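Local coordinates for protein guanine nucleotide exchange factor SRM1 (Saccharomyces cerevisiae, PDB 3OF7) that promotes the exchange of GDP for GTP on the small GTPases GSP1 and GSP2, binds chromatin and controls RNA metabolism and nuclear transport, at residues C161-F164 with E168-A171. Numbering follows the deposited sequence.
Sequences CALF and EVYA
A162 and Y170 form the antiparallel hydrogen-bonded pair of a beta hairpin in one blade of the RCC1-like beta-propeller: A162 N gives its hydrogen to Y170 O at 2.8 Å, and Y170 N returns one to A162 O at 2.9 Å. Nearer the turn, F164 N donates to E168 O, the nitrogen lying nearly in line with the C=O bond (C=O...N 168°). C161-A171 and L163-V169 are the non-hydrogen-bonded pairs, and their side chains share one face of the sheet. There the two methyls of V169 divide the work. CG1, anti to the backbone N (chi1 172°), approaches C161 SG to 3.2 Å, shorter than a usual sulfur-methyl contact and so perhaps partly a matter of modelling, while CG2 lies 4.0 Å from L163 CD1. This apolar layer continues into the next blade, where strands 206-211 and 215-220 present I206, L209, I216 and F218, so this face of the hairpin packs against the next blade, as between neighbouring blades of a propeller. A162 and Y170 point to the other face, on which the rings of F164 and Y170 meet obliquely, planes at 69° and centroids 5.6 Å apart. The touch is made by one corner of the phenylalanine, CE1, reaching Y170 CD1 at 3.8 Å. P143 of helix 142-145 packs on both side chains and on that of E168. Replacing F164 by an alanine would probably leave the Y170 ring without its aromatic neighbour and open a gap between the hairpin and P143. E168 makes a weak, long ion pair with K197 through OE2, and its other carboxylate oxygen, OE1, lies in the plane of the Y170 ring, at its edge. At the F164 ring, too, an oxygen of E168 sits at the edge: the backbone O, 3.8 Å from CD1.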
loop_
_atom_site.group_PDB
_atom_site.type_symbol
_atom_site.label_atom_id
_atom_site.label_comp_id
_atom_site.label_asym_id
_atom_site.label_seq_id
_atom_site.Cartn_x
_atom_site.Cartn_y
_atom_site.Cartn_z
ATOM N N CYS A 161 -3.004 -4.703 -10.888
ATOM C CA CYS A 161 -3.052 -3.651 -11.891
ATOM C C CYS A 161 -1.649 -3.208 -12.282
ATOM O O CYS A 161 -0.772 -3.095 -11.429
ATOM C CB CYS A 161 -3.864 -2.460 -11.383
ATOM S SG CYS A 161 -4.216 -1.217 -12.654
ATOM N N ALA A 162 -1.446 -2.988 -13.579
ATOM C CA ALA A 162 -0.194 -2.430 -14.077
ATOM C C ALA A 162 -0.500 -1.216 -14.931
ATOM O O ALA A 162 -1.313 -1.290 -15.873
ATOM C CB ALA A 162 0.586 -3.472 -14.890
ATOM N N LEU A 163 0.141 -0.104 -14.589
ATOM C CA LEU A 163 0.023 1.136 -15.337
ATOM C C LEU A 163 1.213 1.293 -16.278
ATOM O O LEU A 163 2.365 1.228 -15.839
ATOM C CB LEU A 163 -0.038 2.326 -14.376
ATOM C CG LEU A 163 -0.012 3.727 -14.995
ATOM C CD1 LEU A 163 -1.231 3.958 -15.904
ATOM C CD2 LEU A 163 0.086 4.800 -13.916
ATOM N N PHE A 164 0.933 1.508 -17.565
ATOM C CA PHE A 164 1.992 1.579 -18.572
ATOM C C PHE A 164 2.346 3.016 -18.937
ATOM O O PHE A 164 1.559 3.934 -18.719
ATOM C CB PHE A 164 1.627 0.765 -19.819
ATOM C CG PHE A 164 1.788 -0.717 -19.644
ATOM C CD1 PHE A 164 0.776 -1.483 -19.059
ATOM C CD2 PHE A 164 2.948 -1.354 -20.062
ATOM C CE1 PHE A 164 0.919 -2.852 -18.899
ATOM C CE2 PHE A 164 3.105 -2.735 -19.907
ATOM C CZ PHE A 164 2.090 -3.486 -19.327
ATOM N N GLU A 168 -1.972 3.251 -20.618
ATOM C CA GLU A 168 -2.833 2.066 -20.613
ATOM C C GLU A 168 -2.767 1.321 -19.284
ATOM O O GLU A 168 -1.722 1.298 -18.626
ATOM C CB GLU A 168 -2.454 1.119 -21.744
ATOM C CG GLU A 168 -2.713 1.695 -23.144
ATOM C CD GLU A 168 -2.678 0.649 -24.242
ATOM O OE1 GLU A 168 -2.141 -0.455 -24.021
ATOM O OE2 GLU A 168 -3.196 0.936 -25.344
ATOM N N VAL A 169 -3.889 0.702 -18.920
ATOM C CA VAL A 169 -4.014 -0.030 -17.665
ATOM C C VAL A 169 -4.363 -1.490 -17.947
ATOM O O VAL A 169 -5.348 -1.776 -18.627
ATOM C CB VAL A 169 -5.096 0.620 -16.750
ATOM C CG1 VAL A 169 -5.370 -0.240 -15.520
ATOM C CG2 VAL A 169 -4.670 2.016 -16.328
ATOM N N TYR A 170 -3.545 -2.407 -17.439
ATOM C CA TYR A 170 -3.871 -3.832 -17.465
ATOM C C TYR A 170 -4.265 -4.280 -16.064
ATOM O O TYR A 170 -3.645 -3.879 -15.081
ATOM C CB TYR A 170 -2.712 -4.679 -18.020
ATOM C CG TYR A 170 -2.717 -4.745 -19.536
ATOM C CD1 TYR A 170 -2.494 -3.598 -20.300
ATOM C CD2 TYR A 170 -2.975 -5.945 -20.202
ATOM C CE1 TYR A 170 -2.522 -3.639 -21.687
ATOM C CE2 TYR A 170 -3.000 -6.000 -21.594
ATOM C CZ TYR A 170 -2.772 -4.841 -22.327
ATOM O OH TYR A 170 -2.798 -4.890 -23.702
ATOM N N ALA A 171 -5.313 -5.087 -15.986
ATOM C CA ALA A 171 -5.862 -5.517 -14.704
ATOM C C ALA A 171 -6.225 -6.990 -14.750
ATOM O O ALA A 171 -6.478 -7.542 -15.831
ATOM C CB ALA A 171 -7.063 -4.669 -14.326
#